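Cytochrome P450 RhF (Acinetobacter radioresistens, PDB 6RO8) probably catalyses oxygen insertion into organic substrates at a cysteine-ligated heme, this chain being the heme domain of a longer, multidomain P450. Local coordinates at residues 34-40 with 415-421; 62-66 with 339-344; 140-145 with 389-393. All coordinates share one frame; numbering follows the deposited sequence.

Interactions 1 and 2 are neighbours on one side of the chain's centre, with contact centres 15 Å apart; interaction 3 lies on the opposite side. The first two touch directly: Thr418 OG1 packs 3.6 Å from Phe342 CZ, joining the 415-421 loop to the strand pairing of 62-66 with 339-344. Interaction 3 has its centre 29 Å from that of interaction 1 and 35 Å from that of interaction 2, and meets neither. Their distances from the heme differ: the side chains of Arg421, Leu343 and Glu390 lie about 10, 7 and 5 Å from it (nearest atoms), and Phe420 reaches the bound histidine.

Interaction 1: residues 34-40 with 415-421; sequences FAVPYQQ and LANTSFR. With HIS (histidine), chain C.
Tyr38 and Gln39 of the short helix 36-40 bond to the backbone of the 415-421 loop, and Arg421 of that loop bonds back to the helix. In the P450 fold this loop, lying between strands 406-407 and 427-429, by its position probably corresponds to the turn known as substrate recognition site 6, consistent with Phe420 lining the histidine pocket. The phenol Tyr38 OH donates to Thr418 O at 2.9 Å, lying in the carbonyl plane. One residue on, Gln39 NE2 gives a hydrogen to Asn417 O (3.0 Å), which sits in the plane of the amide; the bend in the glutamine chain (chi2 -58°) turns the amide to this acceptor, and NE2 also serves Met33 O. The reverse bond runs from Arg421 NH1 to Gln39 O at 2.8 Å, with the donor above the carbonyl plane. Extended from CG to NE, the arginine spans the gap, and NH2 adds only a weak bond to the same oxygen.

Asn417 accounts for all four hydrogen-bonding roles of its amide within the loop. OD1 accepts from Ser419 N, an Asx turn, and from Phe420 N at 2.7 Å, an Asx motif, while ND2 donates to Leu415 O and Phe420 O. Thr418 OG1 donates to Ser419 OG, which is itself bonded to Ala319 O. Packing round Phe34 completes the join: Phe34 CZ lies 3.7 Å from Thr418 CG2, and the carbonyl oxygen Ala416 O meets the ring at its edge. Beyond the turn, the bound histidine's CA lies at the Phe420 ring edge, 3.4 Å from Phe420 CE1.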
loop_
_atom_site.group_PDB
_atom_site.type_symbol
_atom_site.label_atom_id
_atom_site.label_comp_id
_atom_site.label_asym_id
_atom_site.label_seq_id
_atom_site.Cartn_x
_atom_site.Cartn_y
_atom_site.Cartn_z
ATOM N N PHE A 34 -6.307 -1.936 16.038
ATOM C CA PHE A 34 -5.877 -0.639 16.535
ATOM C C PHE A 34 -5.299 -0.713 17.944
ATOM O O PHE A 34 -4.871 0.311 18.483
ATOM C CB PHE A 34 -7.041 0.351 16.457
ATOM C CG PHE A 34 -7.499 0.608 15.051
ATOM C CD1 PHE A 34 -6.851 1.540 14.262
ATOM C CD2 PHE A 34 -8.564 -0.106 14.508
ATOM C CE1 PHE A 34 -7.258 1.762 12.942
ATOM C CE2 PHE A 34 -8.975 0.114 13.193
ATOM C CZ PHE A 34 -8.320 1.044 12.407
ATOM N N ALA A 35 -5.231 -1.901 18.533
ATOM C CA ALA A 35 -4.582 -2.038 19.820
ATOM C C ALA A 35 -3.062 -2.039 19.639
ATOM O O ALA A 35 -2.542 -2.135 18.526
ATOM C CB ALA A 35 -5.058 -3.307 20.519
ATOM N N VAL A 36 -2.354 -1.932 20.768
ATOM C CA VAL A 36 -0.916 -1.706 20.714
ATOM C C VAL A 36 -0.136 -2.814 19.987
ATOM O O VAL A 36 0.746 -2.484 19.209
ATOM C CB VAL A 36 -0.360 -1.490 22.165
ATOM C CG1 VAL A 36 1.162 -1.430 22.136
ATOM C CG2 VAL A 36 -0.950 -0.230 22.773
ATOM N N PRO A 37 -0.419 -4.098 20.250
ATOM C CA PRO A 37 0.452 -5.127 19.624
ATOM C C PRO A 37 0.444 -5.085 18.114
ATOM O O PRO A 37 1.526 -5.017 17.515
ATOM C CB PRO A 37 -0.113 -6.444 20.171
ATOM C CG PRO A 37 -0.881 -6.040 21.390
ATOM C CD PRO A 37 -1.441 -4.699 21.105
ATOM N N TYR A 38 -0.734 -5.114 17.477
ATOM C CA TYR A 38 -0.792 -4.988 16.022
ATOM C C TYR A 38 -0.039 -3.753 15.550
ATOM O O TYR A 38 0.831 -3.835 14.677
ATOM C CB TYR A 38 -2.246 -4.937 15.548
ATOM C CG TYR A 38 -2.410 -5.115 14.044
ATOM C CD1 TYR A 38 -2.348 -6.388 13.460
ATOM C CD2 TYR A 38 -2.605 -4.009 13.199
ATOM C CE1 TYR A 38 -2.504 -6.561 12.101
ATOM C CE2 TYR A 38 -2.738 -4.177 11.824
ATOM C CZ TYR A 38 -2.700 -5.454 11.291
ATOM O OH TYR A 38 -2.854 -5.624 9.942
ATOM N N GLN A 39 -0.357 -2.600 16.135
ATOM C CA GLN A 39 0.258 -1.334 15.758
ATOM C C GLN A 39 1.762 -1.302 16.015
ATOM O O GLN A 39 2.478 -0.575 15.324
ATOM C CB GLN A 39 -0.434 -0.189 16.494
ATOM C CG GLN A 39 -1.823 0.106 15.971
ATOM C CD GLN A 39 -1.817 0.462 14.475
ATOM O OE1 GLN A 39 -1.083 1.365 14.028
ATOM N NE2 GLN A 39 -2.628 -0.252 13.700
ATOM N N GLN A 40 2.267 -2.090 16.962
ATOM C CA GLN A 40 3.712 -2.169 17.140
ATOM C C GLN A 40 4.366 -3.055 16.087
ATOM O O GLN A 40 5.448 -2.728 15.582
ATOM C CB GLN A 40 4.037 -2.697 18.533
ATOM C CG GLN A 40 4.254 -1.638 19.577
ATOM C CD GLN A 40 4.591 -2.256 20.915
ATOM O OE1 GLN A 40 4.774 -3.467 21.012
ATOM N NE2 GLN A 40 4.666 -1.435 21.955
ATOM N N LEU A 415 0.835 5.999 11.616
ATOM C CA LEU A 415 -0.577 6.313 11.409
ATOM C C LEU A 415 -1.434 5.078 11.662
ATOM O O LEU A 415 -1.278 4.047 10.998
ATOM C CB LEU A 415 -0.798 6.824 9.984
ATOM C CG LEU A 415 -2.168 7.470 9.767
ATOM C CD1 LEU A 415 -2.267 8.818 10.514
ATOM C CD2 LEU A 415 -2.451 7.624 8.276
ATOM N N ALA A 416 -2.329 5.171 12.637
ATOM C CA ALA A 416 -3.075 3.991 13.064
ATOM C C ALA A 416 -4.103 3.629 12.000
ATOM O O ALA A 416 -5.048 4.380 11.752
ATOM C CB ALA A 416 -3.738 4.235 14.411
ATOM N N ASN A 417 -3.897 2.489 11.351
ATOM C CA ASN A 417 -4.826 1.981 10.356
ATOM C C ASN A 417 -4.567 0.480 10.261
ATOM O O ASN A 417 -3.688 -0.052 10.936
ATOM C CB ASN A 417 -4.668 2.726 9.020
ATOM C CG ASN A 417 -3.432 2.287 8.245
ATOM O OD1 ASN A 417 -3.524 1.494 7.296
ATOM N ND2 ASN A 417 -2.275 2.776 8.653
ATOM N N THR A 418 -5.350 -0.209 9.442
ATOM C CA THR A 418 -5.272 -1.666 9.410
ATOM C C THR A 418 -4.340 -2.213 8.348
ATOM O O THR A 418 -3.853 -3.333 8.510
ATOM C CB THR A 418 -6.667 -2.278 9.170
ATOM O OG1 THR A 418 -7.106 -1.954 7.835
ATOM C CG2 THR A 418 -7.644 -1.792 10.210
ATOM N N SER A 419 -4.088 -1.460 7.281
ATOM C CA SER A 419 -3.572 -2.022 6.043
ATOM C C SER A 419 -2.234 -1.445 5.597
ATOM O O SER A 419 -1.436 -2.166 4.984
ATOM C CB SER A 419 -4.600 -1.818 4.928
ATOM O OG SER A 419 -5.696 -2.691 5.157
ATOM N N PHE A 420 -1.961 -0.180 5.888
ATOM C CA PHE A 420 -0.734 0.455 5.452
ATOM C C PHE A 420 0.167 0.723 6.652
ATOM O O PHE A 420 -0.307 0.912 7.773
ATOM C CB PHE A 420 -1.040 1.740 4.677
ATOM C CG PHE A 420 -1.949 1.524 3.505
ATOM C CD1 PHE A 420 -1.441 1.132 2.284
ATOM C CD2 PHE A 420 -3.312 1.704 3.620
ATOM C CE1 PHE A 420 -2.274 0.934 1.200
ATOM C CE2 PHE A 420 -4.142 1.509 2.537
ATOM C CZ PHE A 420 -3.621 1.119 1.327
ATOM N N ARG A 421 1.479 0.697 6.409
ATOM C CA ARG A 421 2.454 0.743 7.496
ATOM C C ARG A 421 3.763 1.365 7.023
ATOM O O ARG A 421 4.415 0.862 6.096
ATOM C CB ARG A 421 2.710 -0.650 8.071
ATOM C CG ARG A 421 3.541 -0.588 9.325
ATOM C CD ARG A 421 3.615 -1.906 10.072
ATOM N NE ARG A 421 4.488 -1.776 11.239
ATOM C CZ ARG A 421 4.125 -1.224 12.398
ATOM N NH1 ARG A 421 2.890 -0.770 12.570
ATOM N NH2 ARG A 421 4.993 -1.142 13.401
HETATM N N HIS C . -4.078 1.831 -2.052
HETATM C CA HIS C . -3.211 0.659 -2.083
HETATM C C HIS C . -1.806 1.023 -2.553
HETATM O O HIS C . -0.974 0.127 -2.752
HETATM C CB HIS C . -3.805 -0.422 -2.987
HETATM C CG HIS C . -4.416 0.110 -4.244
HETATM N ND1 HIS C . -4.093 -0.377 -5.494
HETATM C CD2 HIS C . -5.330 1.089 -4.447
HETATM C CE1 HIS C . -4.783 0.279 -6.411
HETATM N NE2 HIS C . -5.541 1.173 -5.802
HETATM O OXT HIS C . -1.487 2.198 -2.738
#

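Interaction 2: residues 62-66 with 339-344; sequences GYWIV and DKLFLV
Trp64 and Phe342 carry the centre of a parallel strand pairing made by four backbone hydrogen bonds. Trp64 N donates to Lys340 O at 2.7 Å and Trp64 O accepts from Phe342 N; then Val66 N reaches Phe342 O at 3.0 Å, and Val66 O receives Val344 N, the residue just before helix 345-349. The strand axes are 4.3 Å apart at closest approach and diverge by 29°.

Apolar contacts divide between the two faces of the sheet. Trp64, Val66, Leu341 and Leu343 share one, where Leu341 CD2 lies 3.4 Å from Trp64 CB; Ile65 and Phe342 share the other, running side by side. These are neighbouring strands of the mixed sheet characteristic of the P450 fold: strand 55-58 continues it beyond 63-66, and strand 320-324, with heme-binding Arg322, beyond 340-343.

The Tyr63 ring is covered on both faces. Lys340 CB makes a CH-pi contact 3.5 Å from the ring centroid, while Phe342 lies over the opposite face, centroids 4.4 Å apart and planes inclined at 35°, an oblique aromatic contact.

Polar side-chain contacts lie towards the strand starts. Trp64 NE1 makes a weak hydrogen bond to Asp339 OD2 (3.1 Å), an oxygen that also accepts from Arg336 N, and the indole meets Phe335 and Phe57 edge-to-face. Lys340 NZ is hydrogen-bonded to Gln323 OE1 and forms a salt bridge with Glu89.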
loop_
_atom_site.group_PDB
_atom_site.type_symbol
_atom_site.label_atom_id
_atom_site.label_comp_id
_atom_site.label_asym_id
_atom_site.label_seq_id
_atom_site.Cartn_x
_atom_site.Cartn_y
_atom_site.Cartn_z
ATOM N N GLY A 62 -15.365 -7.364 13.141
ATOM C CA GLY A 62 -16.305 -7.916 12.187
ATOM C C GLY A 62 -15.681 -8.616 11.000
ATOM O O GLY A 62 -16.326 -8.736 9.949
ATOM N N TYR A 63 -14.454 -9.105 11.135
ATOM C CA TYR A 63 -13.711 -9.645 10.005
ATOM C C TYR A 63 -13.120 -10.992 10.382
ATOM O O TYR A 63 -12.698 -11.198 11.523
ATOM C CB TYR A 63 -12.570 -8.689 9.565
ATOM C CG TYR A 63 -12.926 -7.701 8.470
ATOM C CD1 TYR A 63 -13.689 -6.570 8.742
ATOM C CD2 TYR A 63 -12.465 -7.878 7.171
ATOM C CE1 TYR A 63 -14.002 -5.664 7.753
ATOM C CE2 TYR A 63 -12.774 -6.967 6.168
ATOM C CZ TYR A 63 -13.545 -5.866 6.466
ATOM O OH TYR A 63 -13.867 -4.963 5.471
ATOM N N TRP A 64 -13.098 -11.914 9.432
ATOM C CA TRP A 64 -12.227 -13.062 9.609
ATOM C C TRP A 64 -10.775 -12.610 9.488
ATOM O O TRP A 64 -10.441 -11.707 8.703
ATOM C CB TRP A 64 -12.535 -14.137 8.576
ATOM C CG TRP A 64 -13.826 -14.847 8.821
ATOM C CD1 TRP A 64 -15.038 -14.570 8.258
ATOM C CD2 TRP A 64 -14.030 -15.966 9.689
ATOM N NE1 TRP A 64 -15.992 -15.445 8.727
ATOM C CE2 TRP A 64 -15.399 -16.313 9.606
ATOM C CE3 TRP A 64 -13.191 -16.709 10.526
ATOM C CZ2 TRP A 64 -15.946 -17.370 10.331
ATOM C CZ3 TRP A 64 -13.739 -17.753 11.250
ATOM C CH2 TRP A 64 -15.106 -18.078 11.144
ATOM N N ILE A 65 -9.908 -13.213 10.296
ATOM C CA ILE A 65 -8.480 -12.931 10.232
ATOM C C ILE A 65 -7.763 -14.167 9.690
ATOM O O ILE A 65 -7.960 -15.283 10.185
ATOM C CB ILE A 65 -7.918 -12.501 11.601
ATOM C CG1 ILE A 65 -8.800 -11.427 12.250
ATOM C CG2 ILE A 65 -6.462 -12.042 11.447
ATOM C CD1 ILE A 65 -8.552 -10.019 11.813
ATOM N N VAL A 66 -6.941 -13.964 8.669
ATOM C CA VAL A 66 -6.242 -15.044 7.977
ATOM C C VAL A 66 -4.750 -14.759 8.110
ATOM O O VAL A 66 -4.264 -13.736 7.615
ATOM C CB VAL A 66 -6.687 -15.126 6.514
ATOM C CG1 VAL A 66 -6.057 -16.285 5.827
ATOM C CG2 VAL A 66 -8.205 -15.224 6.457
ATOM N N ASP A 339 -19.342 -12.807 4.384
ATOM C CA ASP A 339 -18.275 -12.703 5.370
ATOM C C ASP A 339 -17.138 -11.858 4.816
ATOM O O ASP A 339 -16.737 -12.011 3.658
ATOM C CB ASP A 339 -17.737 -14.083 5.729
ATOM C CG ASP A 339 -18.554 -14.776 6.784
ATOM O OD1 ASP A 339 -19.324 -14.092 7.485
ATOM O OD2 ASP A 339 -18.432 -16.010 6.897
ATOM N N LYS A 340 -16.599 -10.981 5.657
ATOM C CA LYS A 340 -15.457 -10.157 5.289
ATOM C C LYS A 340 -14.182 -10.751 5.871
ATOM O O LYS A 340 -14.164 -11.182 7.028
ATOM C CB LYS A 340 -15.659 -8.720 5.764
ATOM C CG LYS A 340 -16.875 -8.073 5.110
ATOM C CD LYS A 340 -17.158 -6.696 5.657
ATOM C CE LYS A 340 -18.593 -6.273 5.354
ATOM N NZ LYS A 340 -18.753 -5.757 3.978
ATOM N N LEU A 341 -13.122 -10.767 5.065
ATOM C CA LEU A 341 -11.850 -11.383 5.425
ATOM C C LEU A 341 -10.734 -10.346 5.401
ATOM O O LEU A 341 -10.620 -9.562 4.446
ATOM C CB LEU A 341 -11.507 -12.520 4.459
ATOM C CG LEU A 341 -12.645 -13.458 4.028
ATOM C CD1 LEU A 341 -12.080 -14.591 3.171
ATOM C CD2 LEU A 341 -13.337 -14.026 5.235
ATOM N N PHE A 342 -9.903 -10.355 6.442
ATOM C CA PHE A 342 -8.606 -9.679 6.426
ATOM C C PHE A 342 -7.538 -10.693 6.050
ATOM O O PHE A 342 -7.340 -11.687 6.758
ATOM C CB PHE A 342 -8.280 -9.048 7.780
ATOM C CG PHE A 342 -8.588 -7.591 7.840
ATOM C CD1 PHE A 342 -7.955 -6.709 6.974
ATOM C CD2 PHE A 342 -9.529 -7.103 8.721
ATOM C CE1 PHE A 342 -8.252 -5.358 7.009
ATOM C CE2 PHE A 342 -9.838 -5.763 8.757
ATOM C CZ PHE A 342 -9.202 -4.887 7.900
ATOM N N LEU A 343 -6.886 -10.466 4.923
ATOM C CA LEU A 343 -5.734 -11.269 4.513
ATOM C C LEU A 343 -4.496 -10.572 5.058
ATOM O O LEU A 343 -4.025 -9.600 4.462
ATOM C CB LEU A 343 -5.664 -11.375 2.993
ATOM C CG LEU A 343 -6.599 -12.338 2.252
ATOM C CD1 LEU A 343 -8.062 -12.108 2.583
ATOM C CD2 LEU A 343 -6.354 -12.267 0.740
ATOM N N VAL A 344 -3.952 -11.039 6.185
ATOM C CA VAL A 344 -2.869 -10.295 6.852
ATOM C C VAL A 344 -1.545 -10.713 6.214
ATOM O O VAL A 344 -0.841 -11.598 6.702
ATOM C CB VAL A 344 -2.875 -10.485 8.361
ATOM C CG1 VAL A 344 -1.808 -9.591 8.983
ATOM C CG2 VAL A 344 -4.207 -10.124 8.901
#

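Interaction 3: residues 140-145 with 389-393; sequences HQHFVR and MEMCI
Residues 140-145 and 389-393, which meet through Val144, Met389 and Ile393, are single stretches of two long helices, 134-155 and 384-401. The short segment axes approach to 10.0 Å and run in roughly the same direction, 35° apart, with the CA atoms of Gln141, Val144 and Arg145 nearest those of Met389, Glu390 and Ile393 in turn. By their place in the chain these are probably helices C or D and L of the P450 fold, whose helices D and L belong to its conserved four-helix bundle; helix 384-401 follows the heme-ligating Cys381. The contact is held by van der Waals packing alone, without hydrogen bonds between the segments.

Val144 stands at the middle. CG2 faces Met389 SD at 3.6 Å and CG1 lies 3.7 Å from Ile393 CD1, while Glu390 CG lies more loosely against both methyls. Met389 sets off with CG anti to its backbone nitrogen (chi1 170°), then bends at chi2, -113°, which swings the sulfur across to the valine; a second bend, at chi3, turns the methyl CE towards the backbone of Gln141. The extended Gln141 chain crosses over this methionine, with Gln141 CG 3.6 Å from Met389 CG, and touches Ile393 CD1 as well.

Helix 170-179 packs beside the pair through Val175, which touches both Val144 and Glu390, and the Glu390 side chain comes within about 5 Å of the heme. On the more exposed flank Arg145 bends at chi2 and chi3, bringing NH1 4.1 Å from Ile393 CG1; the other branch, Ile393 CG2, sits against the helix backbone, 4.0 Å from Arg145 CA.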
loop_
_atom_site.group_PDB
_atom_site.type_symbol
_atom_site.label_atom_id
_atom_site.label_comp_id
_atom_site.label_asym_id
_atom_site.label_seq_id
_atom_site.Cartn_x
_atom_site.Cartn_y
_atom_site.Cartn_z
ATOM N N HIS A 140 10.771 6.555 -17.004
ATOM C CA HIS A 140 10.409 7.029 -15.678
ATOM C C HIS A 140 11.534 6.779 -14.675
ATOM O O HIS A 140 11.763 7.599 -13.770
ATOM C CB HIS A 140 9.091 6.378 -15.239
ATOM C CG HIS A 140 7.881 7.040 -15.825
ATOM N ND1 HIS A 140 7.287 6.621 -16.997
ATOM C CD2 HIS A 140 7.180 8.125 -15.416
ATOM C CE1 HIS A 140 6.254 7.400 -17.267
ATOM N NE2 HIS A 140 6.171 8.324 -16.326
ATOM N N GLN A 141 12.271 5.682 -14.850
ATOM C CA GLN A 141 13.417 5.402 -13.993
ATOM C C GLN A 141 14.460 6.520 -14.074
ATOM O O GLN A 141 14.938 7.014 -13.046
ATOM C CB GLN A 141 14.017 4.052 -14.382
ATOM C CG GLN A 141 15.013 3.486 -13.404
ATOM C CD GLN A 141 15.543 2.149 -13.852
ATOM O OE1 GLN A 141 15.658 1.887 -15.047
ATOM N NE2 GLN A 141 15.860 1.286 -12.896
ATOM N N HIS A 142 14.820 6.937 -15.294
ATOM C CA HIS A 142 15.697 8.092 -15.461
ATOM C C HIS A 142 15.195 9.266 -14.641
ATOM O O HIS A 142 15.975 9.968 -13.986
ATOM C CB HIS A 142 15.785 8.490 -16.940
ATOM C CG HIS A 142 16.656 9.689 -17.201
ATOM N ND1 HIS A 142 17.554 10.184 -16.276
ATOM C CD2 HIS A 142 16.764 10.489 -18.288
ATOM C CE1 HIS A 142 18.176 11.234 -16.781
ATOM N NE2 HIS A 142 17.715 11.441 -18.002
ATOM N N PHE A 143 13.877 9.489 -14.670
ATOM C CA PHE A 143 13.292 10.641 -13.992
ATOM C C PHE A 143 13.426 10.507 -12.483
ATOM O O PHE A 143 13.777 11.477 -11.795
ATOM C CB PHE A 143 11.831 10.768 -14.421
ATOM C CG PHE A 143 11.071 11.852 -13.740
ATOM C CD1 PHE A 143 11.269 13.170 -14.068
ATOM C CD2 PHE A 143 10.111 11.546 -12.796
ATOM C CE1 PHE A 143 10.536 14.165 -13.443
ATOM C CE2 PHE A 143 9.380 12.536 -12.173
ATOM C CZ PHE A 143 9.594 13.839 -12.489
ATOM N N VAL A 144 13.156 9.308 -11.955
ATOM C CA VAL A 144 13.376 9.046 -10.539
ATOM C C VAL A 144 14.820 9.343 -10.161
ATOM O O VAL A 144 15.090 9.971 -9.130
ATOM C CB VAL A 144 12.986 7.596 -10.186
ATOM C CG1 VAL A 144 13.113 7.374 -8.701
ATOM C CG2 VAL A 144 11.548 7.308 -10.601
ATOM N N ARG A 145 15.775 8.918 -10.989
ATOM C CA ARG A 145 17.173 9.086 -10.604
ATOM C C ARG A 145 17.580 10.552 -10.565
ATOM O O ARG A 145 18.362 10.955 -9.698
ATOM C CB ARG A 145 18.085 8.309 -11.535
ATOM C CG ARG A 145 19.365 7.880 -10.847
ATOM C CD ARG A 145 19.632 6.425 -11.143
ATOM N NE ARG A 145 19.213 6.053 -12.492
ATOM C CZ ARG A 145 19.054 4.802 -12.915
ATOM N NH1 ARG A 145 19.267 3.782 -12.087
ATOM N NH2 ARG A 145 18.677 4.571 -14.170
ATOM N N MET A 389 11.519 -0.140 -8.398
ATOM C CA MET A 389 12.464 0.777 -9.007
ATOM C C MET A 389 12.732 1.968 -8.094
ATOM O O MET A 389 13.885 2.352 -7.900
ATOM C CB MET A 389 11.911 1.224 -10.346
ATOM C CG MET A 389 12.631 2.332 -11.002
ATOM S SD MET A 389 11.512 3.732 -11.014
ATOM C CE MET A 389 10.362 3.299 -12.304
ATOM N N GLU A 390 11.688 2.561 -7.492
ATOM C CA GLU A 390 11.935 3.743 -6.668
ATOM C C GLU A 390 12.697 3.375 -5.404
ATOM O O GLU A 390 13.577 4.124 -4.971
ATOM C CB GLU A 390 10.628 4.450 -6.336
ATOM C CG GLU A 390 9.902 4.970 -7.553
ATOM C CD GLU A 390 8.655 5.740 -7.198
ATOM O OE1 GLU A 390 8.748 6.716 -6.428
ATOM O OE2 GLU A 390 7.576 5.358 -7.690
ATOM N N MET A 391 12.425 2.193 -4.842
ATOM C CA MET A 391 13.132 1.774 -3.636
ATOM C C MET A 391 14.621 1.527 -3.910
ATOM O O MET A 391 15.481 1.962 -3.134
ATOM C CB MET A 391 12.444 0.536 -3.067
ATOM C CG MET A 391 11.045 0.841 -2.480
ATOM S SD MET A 391 10.242 -0.719 -2.082
ATOM C CE MET A 391 11.093 -1.223 -0.578
ATOM N N CYS A 392 14.960 0.865 -5.018
ATOM C CA CYS A 392 16.383 0.672 -5.343
ATOM C C CYS A 392 17.128 1.991 -5.504
ATOM O O CYS A 392 18.188 2.177 -4.893
ATOM C CB CYS A 392 16.520 -0.200 -6.590
ATOM S SG CYS A 392 15.680 -1.791 -6.401
ATOM N N ILE A 393 16.590 2.922 -6.296
ATOM C CA ILE A 393 17.293 4.182 -6.523
ATOM C C ILE A 393 17.507 4.923 -5.206
ATOM O O ILE A 393 18.608 5.425 -4.935
ATOM C CB ILE A 393 16.543 5.053 -7.546
ATOM C CG1 ILE A 393 16.686 4.465 -8.956
ATOM C CG2 ILE A 393 17.084 6.479 -7.548
ATOM C CD1 ILE A 393 15.446 4.668 -9.830
#